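Local coordinates for peptide-binding protein (Photobacterium damsela subsp. piscicida, PDB 6SQX) that probably acts as a secreted cysteine endopeptidase of the NlpC/P60 family, cleaving the peptidoglycan of potentially competing bacteria, at residues 105-111 with 158-164. Sequence-based numbering, arbitrary orientation.
With EDO (1,2-ethanediol), chain H; EDO (1,2-ethanediol), chain S.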
loop_
_atom_site.group_PDB
_atom_site.type_symbol
_atom_site.label_atom_id
_atom_site.label_comp_id
_atom_site.label_asym_id
_atom_site.label_seq_id
_atom_site.Cartn_x
_atom_site.Cartn_y
_atom_site.Cartn_z
ATOM N N SER A 105 16.643 21.197 0.397
ATOM C CA SER A 105 17.468 20.893 -0.755
ATOM C C SER A 105 17.487 19.384 -0.943
ATOM O O SER A 105 17.439 18.612 0.023
ATOM C CB SER A 105 18.907 21.359 -0.542
ATOM O OG SER A 105 18.949 22.721 -0.180
ATOM N N GLY A 106 17.555 18.972 -2.193
ATOM C CA GLY A 106 17.564 17.562 -2.492
ATOM C C GLY A 106 17.934 17.382 -3.935
ATOM O O GLY A 106 18.544 18.261 -4.550
ATOM N N TYR A 107 17.551 16.229 -4.471
ATOM C CA TYR A 107 17.993 15.805 -5.795
ATOM C C TYR A 107 16.792 15.395 -6.615
ATOM O O TYR A 107 15.805 14.894 -6.072
ATOM C CB TYR A 107 18.942 14.618 -5.699
ATOM C CG TYR A 107 20.188 15.035 -4.949
ATOM C CD1 TYR A 107 20.208 15.003 -3.567
ATOM C CD2 TYR A 107 21.313 15.535 -5.612
ATOM C CE1 TYR A 107 21.295 15.437 -2.852
ATOM C CE2 TYR A 107 22.434 15.976 -4.891
ATOM C CZ TYR A 107 22.429 15.913 -3.511
ATOM O OH TYR A 107 23.539 16.337 -2.806
ATOM N N ASP A 108 16.901 15.587 -7.936
ATOM C CA ASP A 108 15.779 15.363 -8.837
ATOM C C ASP A 108 15.778 13.942 -9.413
ATOM O O ASP A 108 16.526 13.061 -8.981
ATOM C CB ASP A 108 15.720 16.447 -9.923
ATOM C CG ASP A 108 16.819 16.344 -10.972
ATOM O OD1 ASP A 108 17.542 15.311 -11.051
ATOM O OD2 ASP A 108 16.889 17.305 -11.792
ATOM N N LYS A 109 14.934 13.723 -10.432
ATOM C CA LYS A 109 14.717 12.386 -10.987
ATOM C C LYS A 109 15.952 11.846 -11.701
ATOM O O LYS A 109 16.065 10.624 -11.905
ATOM C CB LYS A 109 13.516 12.407 -11.937
ATOM C CG LYS A 109 13.781 13.132 -13.237
ATOM C CD LYS A 109 12.501 13.179 -14.116
ATOM C CE LYS A 109 12.846 13.676 -15.530
ATOM N NZ LYS A 109 11.627 13.793 -16.408
ATOM N N ASN A 110 16.873 12.724 -12.069
ATOM C CA ASN A 110 18.134 12.346 -12.703
ATOM C C ASN A 110 19.307 12.469 -11.748
ATOM O O ASN A 110 20.460 12.456 -12.188
ATOM C CB ASN A 110 18.378 13.188 -13.956
ATOM C CG ASN A 110 17.359 12.895 -15.058
ATOM O OD1 ASN A 110 16.698 13.805 -15.586
ATOM N ND2 ASN A 110 17.229 11.629 -15.414
ATOM N N TYR A 111 19.035 12.558 -10.443
ATOM C CA TYR A 111 20.041 12.623 -9.382
ATOM C C TYR A 111 20.819 13.934 -9.398
ATOM O O TYR A 111 21.936 14.027 -8.849
ATOM C CB TYR A 111 20.995 11.419 -9.402
ATOM C CG TYR A 111 20.453 10.156 -8.768
ATOM C CD1 TYR A 111 19.173 10.101 -8.200
ATOM C CD2 TYR A 111 21.247 9.005 -8.705
ATOM C CE1 TYR A 111 18.689 8.917 -7.565
ATOM C CE2 TYR A 111 20.795 7.831 -8.093
ATOM C CZ TYR A 111 19.506 7.768 -7.519
ATOM O OH TYR A 111 19.068 6.601 -6.909
ATOM N N ASP A 158 8.656 14.853 -11.313
ATOM C CA ASP A 158 10.033 14.957 -10.861
ATOM C C ASP A 158 10.104 14.463 -9.428
ATOM O O ASP A 158 9.099 14.475 -8.706
ATOM C CB ASP A 158 10.468 16.414 -10.926
ATOM C CG ASP A 158 11.993 16.569 -11.004
ATOM O OD1 ASP A 158 12.705 15.531 -11.022
ATOM O OD2 ASP A 158 12.491 17.719 -11.059
ATOM N N ALA A 159 11.277 13.950 -9.050
ATOM C CA ALA A 159 11.493 13.327 -7.751
ATOM C C ALA A 159 12.036 14.332 -6.755
ATOM O O ALA A 159 12.603 15.373 -7.130
ATOM C CB ALA A 159 12.503 12.180 -7.876
ATOM N N PHE A 160 11.897 13.982 -5.466
ATOM C CA PHE A 160 12.713 14.584 -4.401
ATOM C C PHE A 160 13.406 13.438 -3.679
ATOM O O PHE A 160 12.756 12.708 -2.915
ATOM C CB PHE A 160 11.897 15.406 -3.389
ATOM C CG PHE A 160 12.762 16.074 -2.349
ATOM C CD1 PHE A 160 13.171 15.392 -1.210
ATOM C CD2 PHE A 160 13.201 17.356 -2.538
ATOM C CE1 PHE A 160 14.006 15.978 -0.272
ATOM C CE2 PHE A 160 14.040 17.963 -1.602
ATOM C CZ PHE A 160 14.436 17.266 -0.466
ATOM N N TYR A 161 14.705 13.282 -3.947
ATOM C CA TYR A 161 15.568 12.340 -3.252
ATOM C C TYR A 161 16.479 13.089 -2.295
ATOM O O TYR A 161 16.898 14.219 -2.567
ATOM C CB TYR A 161 16.476 11.611 -4.243
ATOM C CG TYR A 161 15.761 10.712 -5.211
ATOM C CD1 TYR A 161 15.108 9.541 -4.768
ATOM C CD2 TYR A 161 15.807 10.986 -6.574
ATOM C CE1 TYR A 161 14.461 8.699 -5.666
ATOM C CE2 TYR A 161 15.208 10.122 -7.503
ATOM C CZ TYR A 161 14.512 8.997 -7.036
ATOM O OH TYR A 161 13.899 8.143 -7.929
ATOM N N ASN A 162 16.794 12.447 -1.174
ATOM C CA ASN A 162 17.978 12.859 -0.429
ATOM C C ASN A 162 19.225 12.313 -1.146
ATOM O O ASN A 162 19.116 11.567 -2.123
ATOM C CB ASN A 162 17.893 12.347 1.007
ATOM C CG ASN A 162 16.795 13.061 1.827
ATOM O OD1 ASN A 162 16.651 14.297 1.762
ATOM N ND2 ASN A 162 16.026 12.285 2.581
ATOM N N ASN A 163 20.411 12.702 -0.683
ATOM C CA ASN A 163 21.659 12.263 -1.297
ATOM C C ASN A 163 21.666 10.743 -1.467
ATOM O O ASN A 163 21.566 9.988 -0.495
ATOM C CB ASN A 163 22.835 12.699 -0.409
ATOM C CG ASN A 163 24.191 12.434 -1.050
ATOM O OD1 ASN A 163 24.380 11.397 -1.694
ATOM N ND2 ASN A 163 25.127 13.348 -0.884
ATOM N N PHE A 164 21.751 10.296 -2.718
ATOM C CA PHE A 164 21.591 8.893 -3.090
ATOM C C PHE A 164 22.780 8.032 -2.669
ATOM O O PHE A 164 22.684 6.807 -2.790
ATOM C CB PHE A 164 21.311 8.795 -4.594
ATOM C CG PHE A 164 22.282 9.608 -5.424
ATOM C CD1 PHE A 164 23.515 9.103 -5.727
ATOM C CD2 PHE A 164 21.986 10.920 -5.807
ATOM C CE1 PHE A 164 24.440 9.839 -6.470
ATOM C CE2 PHE A 164 22.892 11.685 -6.547
ATOM C CZ PHE A 164 24.132 11.138 -6.879
HETATM C C1 EDO H . 12.453 14.002 2.801
HETATM O O1 EDO H . 12.773 15.239 3.469
HETATM C C2 EDO H . 12.548 12.845 3.783
HETATM O O2 EDO H . 13.894 12.804 4.316
HETATM C C1 EDO S . 12.895 7.900 -14.979
HETATM O O1 EDO S . 12.898 8.288 -16.357
HETATM C C2 EDO S . 14.221 8.328 -14.369
HETATM O O2 EDO S . 14.516 9.664 -14.809
HETATM O O HOH W 1 18.406 16.233 0.827
HETATM O O HOH W 2 14.595 18.742 -12.216
HETATM O O HOH W 3 13.926 9.064 -10.593
#
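Tyr107 and Tyr161 join two loops as a single antiparallel, hydrogen-bonded bridge: Tyr107 N gives to Tyr161 O at 2.8 Å, and Tyr161 N returns a nearly straight bond to Tyr107 O. Beyond it, 105-111 folds into a type I turn from Asp108 to Tyr111, which an Asx turn reinforces, Asp108 OD1 accepting from Asn110 N above the carboxylate plane. The turn brings the Tyr111 ring against 158-164, where it meets two others. Against Phe164 it forms an offset stack with planes 3° apart and centroids 4.1 Å apart; Phe164 CB also lies over the Tyr111 face as a CH-pi contact. For Phe164, a chi1 of 49° sets CG between the backbone N and carbonyl carbon, folding the ring back over Tyr111. Toward Tyr161 the same tyrosine offers its edge, CE1 standing 3.7 Å from Tyr161 CD2 in a T-shaped pair with planes at 85°. Phe164 in turn points its edge at the Tyr107 face, completing a four-ring cluster. The Tyr111 hydroxyl is anchored by Tyr171 N. At the other end, Asp158 OD1 takes Lys109 N nearly along its C-O axis (2.9 Å) and Ala159 N from above the carboxylate plane. Asp158 OD2 sits 4.5 Å from Asp108 OD2, and a water lies within hydrogen-bonding distance of both oxygens and links them. Phe160, on the side away from the cluster, brings CZ to 3.3 Å from Ser105 O and meets the ring of Tyr101 in helix 90-102. The contact thus ties the loop after that helix to a loop of the SH3b1-type family region. Directional backbone bonds set the register of the two loops, stacked and T-shaped rings pack beside them, and the water between the two nearby carboxylates may ease their repulsion while two backbone N-H groups hold Asp158 OD1.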